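Local coordinates for protein Cas6b (PDB 4Z7K) that probably cleaves precursor CRISPR RNA as a Cas6-type endoribonuclease, on an RNA that lacks a stem-loop, at residues Y5-I13 and L74-L85. Residues are numbered along the deposited sequence; the frame is centred on the assembly and turned at random.
Sequences YMHISYPNI and LESKRIFFEKEL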
ATOM      1  N   TYR B   5       8.522  29.430  11.466  1.00 92.95           N
ATOM      2  CA  TYR B   5       9.228  28.163  11.630  1.00 89.02           C
ATOM      3  C   TYR B   5      10.349  28.211  12.637  1.00 87.67           C
ATOM      4  O   TYR B   5      10.804  29.290  13.019  1.00 87.13           O
ATOM      5  CB  TYR B   5       9.803  27.691  10.271  1.00 95.82           C
ATOM      6  CG  TYR B   5      10.983  28.500   9.678  1.00101.57           C
ATOM      7  CD1 TYR B   5      12.292  28.352  10.156  1.00 99.52           C
ATOM      8  CD2 TYR B   5      10.789  29.361   8.590  1.00102.60           C
ATOM      9  CE1 TYR B   5      13.364  29.074   9.597  1.00101.74           C
ATOM     10  CE2 TYR B   5      11.852  30.086   8.026  1.00105.35           C
ATOM     11  CZ  TYR B   5      13.133  29.937   8.528  1.00108.38           C
ATOM     12  OH  TYR B   5      14.172  30.659   7.961  1.00108.57           O
ATOM     13  N   MET B   6      10.784  27.022  13.061  1.00 86.73           N
ATOM     14  CA  MET B   6      11.951  26.890  13.929  1.00 89.49           C
ATOM     15  C   MET B   6      12.651  25.532  13.702  1.00 89.50           C
ATOM     16  O   MET B   6      12.045  24.470  13.931  1.00 80.70           O
ATOM     17  CB  MET B   6      11.549  27.062  15.400  1.00 94.44           C
ATOM     18  CG  MET B   6      12.728  27.043  16.380  1.00 97.83           C
ATOM     19  SD  MET B   6      12.346  27.687  18.039  1.00100.07           S
ATOM     20  CE  MET B   6      11.660  26.231  18.817  1.00 84.71           C
ATOM     21  N   HIS B   7      13.927  25.586  13.281  1.00 93.34           N
ATOM     22  CA  HIS B   7      14.807  24.409  13.180  1.00 86.74           C
ATOM     23  C   HIS B   7      15.585  24.223  14.465  1.00 79.80           C
ATOM     24  O   HIS B   7      16.078  25.196  15.040  1.00 80.86           O
ATOM     25  CB  HIS B   7      15.834  24.512  12.039  1.00 84.36           C
ATOM     26  CG  HIS B   7      15.315  25.107  10.766  1.00 90.20           C
ATOM     27  ND1 HIS B   7      13.976  25.286  10.504  1.00 86.39           N
ATOM     28  CD2 HIS B   7      15.979  25.565   9.677  1.00 95.86           C
ATOM     29  CE1 HIS B   7      13.835  25.821   9.302  1.00 91.52           C
ATOM     30  NE2 HIS B   7      15.034  26.007   8.784  1.00 91.45           N
ATOM     31  N   ILE B   8      15.736  22.971  14.882  1.00 75.09           N
ATOM     32  CA  ILE B   8      16.613  22.625  16.000  1.00 81.07           C
ATOM     33  C   ILE B   8      17.636  21.571  15.616  1.00 80.20           C
ATOM     34  O   ILE B   8      17.271  20.477  15.199  1.00 86.01           O
ATOM     35  CB  ILE B   8      15.791  22.109  17.191  1.00 81.73           C
ATOM     36  CG1 ILE B   8      15.180  23.282  17.956  1.00 80.80           C
ATOM     37  CG2 ILE B   8      16.647  21.274  18.115  1.00 83.00           C
ATOM     38  CD1 ILE B   8      14.125  22.858  18.939  1.00 85.43           C
ATOM     39  N   SER B   9      18.914  21.870  15.789  1.00 75.32           N
ATOM     40  CA  SER B   9      19.928  20.944  15.324  1.00 78.56           C
ATOM     41  C   SER B   9      20.938  20.632  16.420  1.00 81.69           C
ATOM     42  O   SER B   9      21.311  21.524  17.178  1.00 86.16           O
ATOM     43  CB  SER B   9      20.635  21.527  14.096  1.00 84.32           C
ATOM     44  OG  SER B   9      21.209  20.507  13.281  1.00 92.89           O
ATOM     45  N   TYR B  10      21.392  19.380  16.498  1.00 80.10           N
ATOM     46  CA  TYR B  10      22.389  18.987  17.497  1.00 83.54           C
ATOM     47  C   TYR B  10      23.645  18.554  16.748  1.00 83.60           C
ATOM     48  O   TYR B  10      23.793  17.369  16.466  1.00 88.20           O
ATOM     49  CB  TYR B  10      21.902  17.831  18.401  1.00 83.83           C
ATOM     50  CG  TYR B  10      20.598  18.047  19.146  1.00 84.44           C
ATOM     51  CD1 TYR B  10      20.233  19.298  19.606  1.00 83.33           C
ATOM     52  CD2 TYR B  10      19.739  16.982  19.411  1.00 89.89           C
ATOM     53  CE1 TYR B  10      19.035  19.494  20.291  1.00 83.68           C
ATOM     54  CE2 TYR B  10      18.533  17.167  20.094  1.00 83.02           C
ATOM     55  CZ  TYR B  10      18.192  18.427  20.533  1.00 83.72           C
ATOM     56  OH  TYR B  10      17.012  18.641  21.218  1.00 84.22           O
ATOM     57  N   PRO B  11      24.567  19.496  16.452  1.00 79.13           N
ATOM     58  CA  PRO B  11      25.667  19.205  15.523  1.00 79.68           C
ATOM     59  C   PRO B  11      26.678  18.184  16.015  1.00 80.70           C
ATOM     60  O   PRO B  11      27.265  17.529  15.178  1.00 85.39           O
ATOM     61  CB  PRO B  11      26.346  20.565  15.338  1.00 71.54           C
ATOM     62  CG  PRO B  11      25.371  21.558  15.792  1.00 73.16           C
ATOM     63  CD  PRO B  11      24.602  20.896  16.890  1.00 80.36           C
ATOM     64  N   ASN B  12      26.859  18.014  17.314  1.00 84.48           N
ATOM     65  CA  ASN B  12      27.940  17.161  17.817  1.00 87.85           C
ATOM     66  C   ASN B  12      27.571  15.678  17.784  1.00 86.69           C
ATOM     67  O   ASN B  12      28.424  14.798  17.864  1.00 80.47           O
ATOM     68  CB  ASN B  12      28.328  17.576  19.247  1.00 92.97           C
ATOM     69  CG  ASN B  12      27.212  17.298  20.279  1.00 97.41           C
ATOM     70  OD1 ASN B  12      26.307  18.121  20.480  1.00 93.43           O
ATOM     71  ND2 ASN B  12      27.293  16.149  20.949  1.00 94.84           N
ATOM     72  N   ILE B  13      26.283  15.408  17.670  1.00 88.79           N
ATOM     73  CA  ILE B  13      25.813  14.041  17.550  1.00 92.29           C
ATOM     74  C   ILE B  13      25.726  13.592  16.095  1.00 95.35           C
ATOM     75  O   ILE B  13      24.994  14.195  15.321  1.00 98.10           O
ATOM     76  CB  ILE B  13      24.427  13.911  18.192  1.00 83.99           C
ATOM     77  CG1 ILE B  13      24.408  14.620  19.543  1.00 89.78           C
ATOM     78  CG2 ILE B  13      24.031  12.458  18.314  1.00 89.98           C
ATOM     79  CD1 ILE B  13      23.148  14.360  20.345  1.00101.95           C
ATOM     80  N   LEU B  74       7.426  23.286  20.788  1.00 99.77           N
ATOM     81  CA  LEU B  74       8.884  23.195  20.720  1.00 98.71           C
ATOM     82  C   LEU B  74       9.486  24.061  21.831  1.00 93.42           C
ATOM     83  O   LEU B  74      10.465  23.664  22.453  1.00 92.91           O
ATOM     84  CB  LEU B  74       9.391  23.594  19.327  1.00 91.97           C
ATOM     85  CG  LEU B  74      10.521  22.742  18.751  1.00 81.28           C
ATOM     86  CD1 LEU B  74      10.140  21.261  18.747  1.00 73.74           C
ATOM     87  CD2 LEU B  74      10.823  23.201  17.345  1.00 86.62           C
ATOM     88  N   GLU B  75       8.943  25.267  22.013  1.00 95.28           N
ATOM     89  CA  GLU B  75       9.348  26.149  23.104  1.00 97.89           C
ATOM     90  C   GLU B  75       8.745  25.733  24.454  1.00 97.55           C
ATOM     91  O   GLU B  75       9.472  25.627  25.447  1.00 93.22           O
ATOM     92  CB  GLU B  75       8.926  27.601  22.813  1.00 98.01           C
ATOM     93  CG  GLU B  75       8.981  28.065  21.359  1.00 97.72           C
ATOM     94  CD  GLU B  75       8.531  29.515  21.222  1.00105.87           C
ATOM     95  OE1 GLU B  75       7.989  30.045  22.220  1.00112.99           O
ATOM     96  OE2 GLU B  75       8.732  30.129  20.145  1.00101.51           O
ATOM     97  N   SER B  76       7.446  25.415  24.462  1.00 98.79           N
ATOM     98  CA  SER B  76       6.711  25.151  25.713  1.00100.84           C
ATOM     99  C   SER B  76       7.408  24.051  26.480  1.00 99.33           C
ATOM    100  O   SER B  76       7.714  24.213  27.672  1.00100.94           O
ATOM    101  CB  SER B  76       5.241  24.779  25.470  1.00 99.58           C
ATOM    102  OG  SER B  76       5.089  23.414  25.106  1.00101.42           O
ATOM    103  N   LYS B  77       7.674  22.935  25.819  1.00 88.32           N
ATOM    104  CA  LYS B  77       8.511  21.989  26.488  1.00 97.63           C
ATOM    105  C   LYS B  77       9.854  22.381  25.899  1.00 98.32           C
ATOM    106  O   LYS B  77       9.987  22.482  24.697  1.00106.34           O
ATOM    107  CB  LYS B  77       8.137  20.542  26.217  1.00 94.88           C
ATOM    108  CG  LYS B  77       9.116  19.559  26.860  1.00104.49           C
ATOM    109  CD  LYS B  77       9.794  20.078  28.141  1.00110.79           C
ATOM    110  CE  LYS B  77      10.196  18.965  29.113  1.00114.75           C
ATOM    111  NZ  LYS B  77       9.035  18.331  29.820  1.00108.94           N
ATOM    112  N   ARG B  78      10.832  22.618  26.760  1.00 97.38           N
ATOM    113  CA  ARG B  78      12.136  23.128  26.376  1.00 94.40           C
ATOM    114  C   ARG B  78      12.981  22.029  25.793  1.00 96.84           C
ATOM    115  O   ARG B  78      13.741  21.376  26.500  1.00101.49           O
ATOM    116  CB  ARG B  78      12.813  23.793  27.579  1.00100.63           C
ATOM    117  CG  ARG B  78      11.821  24.077  28.700  1.00 98.77           C
ATOM    118  CD  ARG B  78      12.396  24.820  29.893  1.00102.29           C
ATOM    119  NE  ARG B  78      11.311  25.503  30.604  1.00119.02           N
ATOM    120  CZ  ARG B  78      11.458  26.565  31.396  1.00114.54           C
ATOM    121  NH1 ARG B  78      12.662  27.083  31.595  1.00114.08           N
ATOM    122  NH2 ARG B  78      10.401  27.099  32.004  1.00105.28           N
ATOM    123  N   ILE B  79      12.712  21.735  24.527  1.00 98.25           N
ATOM    124  CA  ILE B  79      13.457  20.756  23.723  1.00101.14           C
ATOM    125  C   ILE B  79      14.891  21.231  23.344  1.00100.53           C
ATOM    126  O   ILE B  79      15.817  20.418  23.189  1.00 92.15           O
ATOM    127  CB  ILE B  79      12.642  20.388  22.485  1.00 92.69           C
ATOM    128  CG1 ILE B  79      11.328  19.779  22.955  1.00 92.17           C
ATOM    129  CG2 ILE B  79      13.388  19.383  21.612  1.00 92.60           C
ATOM    130  CD1 ILE B  79      10.264  19.812  21.933  1.00 96.94           C
ATOM    131  N   PHE B  80      15.085  22.532  23.146  1.00 93.02           N
ATOM    132  CA  PHE B  80      16.397  22.968  22.694  1.00 84.61           C
ATOM    133  C   PHE B  80      17.406  22.913  23.848  1.00 89.05           C
ATOM    134  O   PHE B  80      18.611  22.804  23.611  1.00 84.16           O
ATOM    135  CB  PHE B  80      16.349  24.347  22.051  1.00 83.69           C
ATOM    136  CG  PHE B  80      15.366  25.280  22.656  1.00 86.79           C
ATOM    137  CD1 PHE B  80      15.751  26.174  23.632  1.00 92.85           C
ATOM    138  CD2 PHE B  80      14.065  25.320  22.189  1.00 89.42           C
ATOM    139  CE1 PHE B  80      14.837  27.060  24.170  1.00 98.33           C
ATOM    140  CE2 PHE B  80      13.153  26.196  22.721  1.00 93.25           C
ATOM    141  CZ  PHE B  80      13.538  27.070  23.712  1.00 98.40           C
ATOM    142  N   PHE B  81      16.937  23.022  25.091  1.00 94.65           N
ATOM    143  CA  PHE B  81      17.798  22.644  26.206  1.00 84.66           C
ATOM    144  C   PHE B  81      17.463  21.223  26.575  1.00 83.83           C
ATOM    145  O   PHE B  81      16.836  21.003  27.594  1.00 97.01           O
ATOM    146  CB  PHE B  81      17.552  23.513  27.438  1.00 83.42           C
ATOM    147  CG  PHE B  81      17.482  24.973  27.156  1.00 86.01           C
ATOM    148  CD1 PHE B  81      16.362  25.702  27.514  1.00 85.81           C
ATOM    149  CD2 PHE B  81      18.533  25.620  26.531  1.00 88.69           C
ATOM    150  CE1 PHE B  81      16.288  27.059  27.259  1.00 88.08           C
ATOM    151  CE2 PHE B  81      18.469  26.978  26.271  1.00 90.16           C
ATOM    152  CZ  PHE B  81      17.341  27.700  26.640  1.00 89.70           C
ATOM    153  N   GLU B  82      17.922  20.242  25.822  1.00 83.74           N
ATOM    154  CA  GLU B  82      17.470  18.895  26.121  1.00 86.44           C
ATOM    155  C   GLU B  82      18.571  18.029  26.648  1.00 97.36           C
ATOM    156  O   GLU B  82      19.708  18.115  26.198  1.00102.79           O
ATOM    157  CB  GLU B  82      16.918  18.248  24.848  1.00 94.56           C
ATOM    158  CG  GLU B  82      16.656  16.726  24.864  1.00 99.57           C
ATOM    159  CD  GLU B  82      15.348  16.288  25.507  1.00104.42           C
ATOM    160  OE1 GLU B  82      14.505  17.156  25.836  1.00110.28           O
ATOM    161  OE2 GLU B  82      15.156  15.057  25.647  1.00100.53           O
ATOM    162  N   LYS B  83      18.258  17.227  27.646  1.00102.49           N
ATOM    163  CA  LYS B  83      19.250  16.302  28.160  1.00104.36           C
ATOM    164  C   LYS B  83      19.365  15.113  27.214  1.00106.13           C
ATOM    165  O   LYS B  83      18.457  14.881  26.414  1.00111.20           O
ATOM    166  CB  LYS B  83      18.941  15.855  29.593  1.00107.50           C
ATOM    167  CG  LYS B  83      18.873  17.019  30.558  1.00106.88           C
ATOM    168  CD  LYS B  83      20.015  17.986  30.242  1.00101.89           C
ATOM    169  CE  LYS B  83      20.200  19.055  31.312  1.00113.37           C
ATOM    170  NZ  LYS B  83      21.234  20.072  30.934  1.00103.08           N
ATOM    171  N   GLU B  84      20.470  14.380  27.318  1.00100.46           N
ATOM    172  CA  GLU B  84      20.810  13.229  26.467  1.00105.17           C
ATOM    173  C   GLU B  84      19.825  12.581  25.486  1.00107.12           C
ATOM    174  O   GLU B  84      18.685  12.319  25.834  1.00112.64           O
ATOM    175  CB  GLU B  84      21.154  12.118  27.482  1.00110.92           C
ATOM    176  CG  GLU B  84      21.626  10.731  27.032  1.00117.85           C
ATOM    177  CD  GLU B  84      21.093   9.663  28.029  1.00131.69           C
ATOM    178  OE1 GLU B  84      20.491  10.064  29.059  1.00127.49           O
ATOM    179  OE2 GLU B  84      21.294   8.441  27.823  1.00135.07           O
ATOM    180  N   LEU B  85      20.253  12.335  24.256  1.00101.36           N
ATOM    181  CA  LEU B  85      19.341  11.754  23.287  1.00 97.23           C
ATOM    182  C   LEU B  85      19.794  10.275  23.133  1.00102.85           C
ATOM    183  O   LEU B  85      20.995  10.013  23.207  1.00105.67           O
ATOM    184  CB  LEU B  85      19.321  12.548  21.980  1.00103.01           C
ATOM    185  CG  LEU B  85      19.191  12.022  20.553  1.00100.59           C
ATOM    186  CD1 LEU B  85      18.974  13.236  19.688  1.00 96.57           C
ATOM    187  CD2 LEU B  85      20.404  11.235  20.079  1.00100.64           C
TER
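Tyr10, the first residue past the end of strand 2-9, reaches to the loop that follows helix 67-76 and hydrogen-bonds the carbonyl of Ile79. Its CG lies anti to its own carbonyl carbon (chi1 -56°), which sends the ring from CB toward residues 79-85. Along the ring, Tyr10 CD2 meets Leu85 CD1 at 3.8 Å and CE2 touches the same methyl, which lies at the ring edge and in its plane. At the tip, Tyr10 OH donates to Ile79 O over 2.9 Å, approaching from above the carbonyl plane with a C=O...O angle of 142°. Tyr10 OH also lies 3.7 Å from Glu82 CB, whose carboxylate turns away to hydrogen-bond Tyr26. A phenylalanine here would probably keep the Leu85 contact but leave the Ile79 carbonyl without its hydroxyl partner, and the loop less firmly fixed. On the strand itself, Met6 and Ile8 point the same way. Met6 bends at chi3 (85°) to bring CE within 3.5 Å of Leu74 CD2, with Glu75 CG and the Phe80 ring on its margins. Ile8 and Leu74 meet tip to tip, Ile8 CD1 lying 3.6 Å from Leu74 CG; that methyl also touches the edge of the Phe80 ring at CD2. At the far end of the type I turn Tyr10-Ile13, Ile13 CD1 approaches Leu85 CD2 at 4.2 Å. The contact thus packs one side of strand 2-9 and its following turn against the end of helix 67-76 and the loop leading to strand 85-87, within the N-terminal Cas6b domain. Strand 2-9 runs between antiparallel neighbours 60-66 and 98-109; Val99, on the latter, touches both Ile8 and Phe80, and Lys101 forms a salt bridge with Glu75, tying the helix end to that strand.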